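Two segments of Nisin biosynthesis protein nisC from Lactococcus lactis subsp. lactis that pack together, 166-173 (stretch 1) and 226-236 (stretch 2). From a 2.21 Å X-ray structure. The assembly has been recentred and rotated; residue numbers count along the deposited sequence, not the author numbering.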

ATOM      1  N   LEU A 166      16.191   5.454   1.429  1.00 34.26           N
ATOM      2  CA  LEU A 166      15.646   4.203   1.940  1.00 34.59           C
ATOM      3  C   LEU A 166      16.714   3.108   2.156  1.00 35.14           C
ATOM      4  O   LEU A 166      16.789   2.530   3.244  1.00 35.49           O
ATOM      5  CB  LEU A 166      14.486   3.686   1.056  1.00 34.06           C
ATOM      6  CG  LEU A 166      13.236   4.579   0.911  1.00 33.11           C
ATOM      7  CD1 LEU A 166      12.229   4.057  -0.188  1.00 30.24           C
ATOM      8  CD2 LEU A 166      12.550   4.806   2.268  1.00 28.68           C
ATOM      9  N   SER A 167      17.507   2.806   1.127  1.00 35.50           N
ATOM     10  CA  SER A 167      18.581   1.789   1.214  1.00 36.47           C
ATOM     11  C   SER A 167      19.501   2.011   2.410  1.00 36.74           C
ATOM     12  O   SER A 167      19.839   1.067   3.127  1.00 37.08           O
ATOM     13  CB  SER A 167      19.448   1.765  -0.061  1.00 36.69           C
ATOM     14  OG  SER A 167      18.645   1.525  -1.214  1.00 38.73           O
ATOM     15  N   ASN A 168      19.901   3.263   2.611  1.00 36.73           N
ATOM     16  CA  ASN A 168      20.761   3.632   3.723  1.00 37.45           C
ATOM     17  C   ASN A 168      20.142   3.342   5.102  1.00 37.65           C
ATOM     18  O   ASN A 168      20.863   3.128   6.069  1.00 36.99           O
ATOM     19  CB  ASN A 168      21.180   5.096   3.609  1.00 37.57           C
ATOM     20  CG  ASN A 168      22.136   5.509   4.702  1.00 38.74           C
ATOM     21  OD1 ASN A 168      23.297   5.094   4.724  1.00 40.22           O
ATOM     22  ND2 ASN A 168      21.653   6.323   5.624  1.00 39.61           N
ATOM     23  N   LEU A 169      18.810   3.314   5.179  1.00 38.17           N
ATOM     24  CA  LEU A 169      18.134   2.978   6.427  1.00 38.38           C
ATOM     25  C   LEU A 169      18.236   1.489   6.763  1.00 38.53           C
ATOM     26  O   LEU A 169      17.869   1.079   7.863  1.00 38.36           O
ATOM     27  CB  LEU A 169      16.670   3.439   6.419  1.00 38.30           C
ATOM     28  CG  LEU A 169      16.440   4.958   6.426  1.00 38.34           C
ATOM     29  CD1 LEU A 169      14.972   5.274   6.309  1.00 37.62           C
ATOM     30  CD2 LEU A 169      17.057   5.671   7.653  1.00 37.11           C
ATOM     31  N   THR A 170      18.747   0.687   5.831  1.00 38.50           N
ATOM     32  CA  THR A 170      18.919  -0.740   6.095  1.00 39.27           C
ATOM     33  C   THR A 170      20.323  -1.035   6.658  1.00 40.02           C
ATOM     34  O   THR A 170      20.649  -2.184   6.986  1.00 39.74           O
ATOM     35  CB  THR A 170      18.615  -1.614   4.841  1.00 39.30           C
ATOM     36  OG1 THR A 170      19.690  -1.514   3.901  1.00 39.69           O
ATOM     37  CG2 THR A 170      17.322  -1.172   4.162  1.00 38.53           C
ATOM     38  N   LYS A 171      21.140   0.013   6.769  1.00 40.77           N
ATOM     39  CA  LYS A 171      22.485  -0.085   7.333  1.00 41.62           C
ATOM     40  C   LYS A 171      22.468  -0.193   8.848  1.00 42.20           C
ATOM     41  O   LYS A 171      21.570   0.331   9.500  1.00 42.13           O
ATOM     42  CB  LYS A 171      23.318   1.129   6.934  1.00 41.61           C
ATOM     43  CG  LYS A 171      23.687   1.180   5.462  1.00 42.72           C
ATOM     44  CD  LYS A 171      24.651   0.083   5.094  1.00 44.51           C
ATOM     45  CE  LYS A 171      25.291   0.379   3.777  1.00 47.89           C
ATOM     46  NZ  LYS A 171      26.049   1.682   3.820  1.00 50.65           N
ATOM     47  N   GLU A 172      23.469  -0.884   9.395  1.00 43.10           N
ATOM     48  CA  GLU A 172      23.699  -0.942  10.842  1.00 43.69           C
ATOM     49  C   GLU A 172      24.171   0.412  11.361  1.00 44.31           C
ATOM     50  O   GLU A 172      25.026   1.053  10.753  1.00 44.65           O
ATOM     51  CB  GLU A 172      24.727  -2.018  11.188  1.00 43.39           C
ATOM     52  N   ASN A 173      23.595   0.835  12.480  1.00 45.07           N
ATOM     53  CA  ASN A 173      23.894   2.120  13.092  1.00 45.58           C
ATOM     54  C   ASN A 173      24.240   1.957  14.568  1.00 46.26           C
ATOM     55  O   ASN A 173      25.398   2.191  14.951  1.00 46.08           O
ATOM     56  CB  ASN A 173      22.733   3.111  12.888  1.00 45.80           C
ATOM     57  CG  ASN A 173      22.745   4.283  13.888  1.00 46.53           C
ATOM     58  OD1 ASN A 173      21.692   4.676  14.401  1.00 46.19           O
ATOM     59  ND2 ASN A 173      23.930   4.849  14.152  1.00 45.20           N
ATOM     60  N   GLU A 226      24.117  -0.747  -6.819  1.00 35.69           N
ATOM     61  CA  GLU A 226      24.614  -1.834  -5.969  1.00 37.04           C
ATOM     62  C   GLU A 226      24.095  -1.746  -4.525  1.00 36.67           C
ATOM     63  O   GLU A 226      23.859  -2.775  -3.888  1.00 37.12           O
ATOM     64  CB  GLU A 226      26.153  -1.915  -5.989  1.00 37.18           C
ATOM     65  CG  GLU A 226      26.742  -2.771  -7.134  1.00 38.51           C
ATOM     66  CD  GLU A 226      28.277  -2.838  -7.115  1.00 39.82           C
ATOM     67  OE1 GLU A 226      28.934  -1.774  -6.962  1.00 43.03           O
ATOM     68  OE2 GLU A 226      28.835  -3.954  -7.272  1.00 43.48           O
ATOM     69  N   ALA A 227      23.913  -0.525  -4.029  1.00 36.19           N
ATOM     70  CA  ALA A 227      23.474  -0.284  -2.648  1.00 36.28           C
ATOM     71  C   ALA A 227      21.978  -0.586  -2.390  1.00 36.44           C
ATOM     72  O   ALA A 227      21.614  -1.102  -1.333  1.00 36.68           O
ATOM     73  CB  ALA A 227      23.807   1.147  -2.240  1.00 36.07           C
ATOM     74  N   SER A 228      21.119  -0.235  -3.344  1.00 36.15           N
ATOM     75  CA  SER A 228      19.688  -0.529  -3.240  1.00 35.93           C
ATOM     76  C   SER A 228      19.430  -2.021  -3.394  1.00 35.54           C
ATOM     77  O   SER A 228      18.575  -2.585  -2.696  1.00 35.64           O
ATOM     78  CB  SER A 228      18.901   0.258  -4.280  1.00 35.71           C
ATOM     79  OG  SER A 228      19.050  -0.307  -5.560  1.00 35.04           O
ATOM     80  N   LEU A 229      20.186  -2.657  -4.285  1.00 35.59           N
ATOM     81  CA  LEU A 229      20.112  -4.121  -4.455  1.00 35.72           C
ATOM     82  C   LEU A 229      20.627  -4.840  -3.215  1.00 36.04           C
ATOM     83  O   LEU A 229      20.070  -5.866  -2.812  1.00 35.67           O
ATOM     84  CB  LEU A 229      20.846  -4.590  -5.721  1.00 35.37           C
ATOM     85  CG  LEU A 229      20.182  -4.269  -7.075  1.00 36.61           C
ATOM     86  CD1 LEU A 229      21.105  -4.585  -8.259  1.00 36.92           C
ATOM     87  CD2 LEU A 229      18.847  -4.968  -7.277  1.00 37.53           C
ATOM     88  N   SER A 230      21.672  -4.290  -2.593  1.00 35.67           N
ATOM     89  CA  SER A 230      22.139  -4.818  -1.319  1.00 36.08           C
ATOM     90  C   SER A 230      21.139  -4.579  -0.191  1.00 35.54           C
ATOM     91  O   SER A 230      21.049  -5.381   0.736  1.00 35.80           O
ATOM     92  CB  SER A 230      23.528  -4.268  -0.947  1.00 35.92           C
ATOM     93  OG  SER A 230      24.480  -4.575  -1.962  1.00 37.87           O
ATOM     94  N   ALA A 231      20.393  -3.480  -0.254  1.00 35.73           N
ATOM     95  CA  ALA A 231      19.339  -3.219   0.752  1.00 35.14           C
ATOM     96  C   ALA A 231      18.203  -4.234   0.631  1.00 34.62           C
ATOM     97  O   ALA A 231      17.698  -4.752   1.631  1.00 35.60           O
ATOM     98  CB  ALA A 231      18.809  -1.810   0.616  1.00 35.27           C
ATOM     99  N   LEU A 232      17.815  -4.516  -0.601  1.00 33.76           N
ATOM    100  CA  LEU A 232      16.780  -5.501  -0.900  1.00 33.26           C
ATOM    101  C   LEU A 232      17.177  -6.908  -0.427  1.00 34.02           C
ATOM    102  O   LEU A 232      16.395  -7.584   0.239  1.00 33.67           O
ATOM    103  CB  LEU A 232      16.519  -5.514  -2.411  1.00 33.11           C
ATOM    104  CG  LEU A 232      15.517  -6.519  -2.978  1.00 33.05           C
ATOM    105  CD1 LEU A 232      14.160  -6.387  -2.265  1.00 33.47           C
ATOM    106  CD2 LEU A 232      15.381  -6.357  -4.498  1.00 32.12           C
ATOM    107  N   GLN A 233      18.392  -7.330  -0.793  1.00 34.06           N
ATOM    108  CA  GLN A 233      18.952  -8.610  -0.361  1.00 35.41           C
ATOM    109  C   GLN A 233      18.967  -8.771   1.164  1.00 34.36           C
ATOM    110  O   GLN A 233      18.525  -9.794   1.686  1.00 34.08           O
ATOM    111  CB  GLN A 233      20.363  -8.774  -0.918  1.00 35.59           C
ATOM    112  CG  GLN A 233      20.746 -10.205  -1.155  1.00 41.33           C
ATOM    113  CD  GLN A 233      20.269 -10.729  -2.509  1.00 46.00           C
ATOM    114  OE1 GLN A 233      19.563 -11.744  -2.577  1.00 48.30           O
ATOM    115  NE2 GLN A 233      20.673 -10.053  -3.590  1.00 46.48           N
ATOM    116  N   LYS A 234      19.475  -7.753   1.863  1.00 34.32           N
ATOM    117  CA  LYS A 234      19.525  -7.732   3.328  1.00 33.83           C
ATOM    118  C   LYS A 234      18.132  -7.872   3.953  1.00 33.83           C
ATOM    119  O   LYS A 234      17.947  -8.633   4.905  1.00 34.02           O
ATOM    120  CB  LYS A 234      20.189  -6.451   3.829  1.00 34.34           C
ATOM    121  CG  LYS A 234      20.137  -6.297   5.343  1.00 34.98           C
ATOM    122  CD  LYS A 234      21.268  -5.433   5.886  1.00 36.96           C
ATOM    123  CE  LYS A 234      21.145  -5.359   7.401  1.00 36.75           C
ATOM    124  NZ  LYS A 234      21.984  -4.286   8.006  1.00 37.95           N
ATOM    125  N   ILE A 235      17.166  -7.133   3.409  1.00 33.10           N
ATOM    126  CA  ILE A 235      15.786  -7.196   3.872  1.00 32.61           C
ATOM    127  C   ILE A 235      15.257  -8.630   3.751  1.00 32.56           C
ATOM    128  O   ILE A 235      14.711  -9.156   4.703  1.00 31.94           O
ATOM    129  CB  ILE A 235      14.884  -6.160   3.140  1.00 32.96           C
ATOM    130  CG1 ILE A 235      15.233  -4.739   3.612  1.00 31.57           C
ATOM    131  CG2 ILE A 235      13.377  -6.470   3.348  1.00 32.06           C
ATOM    132  CD1 ILE A 235      14.548  -3.631   2.825  1.00 32.33           C
ATOM    133  N   ILE A 236      15.467  -9.268   2.604  1.00 32.58           N
ATOM    134  CA  ILE A 236      14.964 -10.618   2.420  1.00 32.74           C
ATOM    135  C   ILE A 236      15.684 -11.587   3.354  1.00 32.90           C
ATOM    136  O   ILE A 236      15.051 -12.426   3.988  1.00 32.11           O
ATOM    137  CB  ILE A 236      15.027 -11.079   0.947  1.00 33.07           C
ATOM    138  CG1 ILE A 236      14.088 -10.230   0.083  1.00 32.00           C
ATOM    139  CG2 ILE A 236      14.598 -12.551   0.826  1.00 31.90           C
ATOM    140  CD1 ILE A 236      14.451 -10.236  -1.385  1.00 32.91           C
TER

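Stretch 2 is helical throughout, from Glu226 to Ile236, and the helix continues later in the chain. Its backbone carries a regular i to i+4 hydrogen-bond ladder, from Ser230 N to Glu226 O through Ile236 N to Leu232 O. Stretch 1 begins in a helix that starts earlier in the chain. Asn168 to Lys171 form a type I beta turn, with Lys171 N bonded to Asn168 O at 3.2 Å. The nearest CA atoms across the stretches are those of Ser167 and Ala231, 5.1 Å apart. Both side chains at this point are small.

Ser167 and Ala231 point their CB atoms toward the opposing stretch, and the two CB atoms lie 3.7 Å apart. Ser167 also packs against the preceding helical turn. Its OG is 3.1 Å from Ser228 CA, a tight contact, and its CB is 3.8 Å from Ala227 O. Ser167 OG finds its hydrogen bond elsewhere in the structure.

Thr170 has the largest area covered in the contact. Its OG1 donates a hydrogen bond to Ser167 O at 2.7 Å, and Thr170 N bonds to the same oxygen at 2.9 Å. The hydroxyl is thus tied back to its own stretch. OG1 nevertheless lies 3.4 Å from Ala231 CB. The methyl CG2 meets Ile235 CD1 at 3.9 Å, a nonpolar contact. The CB of Ile235 points sideways, but the end of its side chain comes nearer.

Lys234 makes the one hydrogen bond between the stretches. All four of its chi angles are t, so the chain is extended. This carries the amino group to the turn, where NZ donates to Thr170 O at 2.7 Å. The acceptor is a backbone carbonyl, not the Thr170 side chain. NZ also lies 4.0 Å from Glu172 N. The Glu172 side chain is not modelled beyond CB.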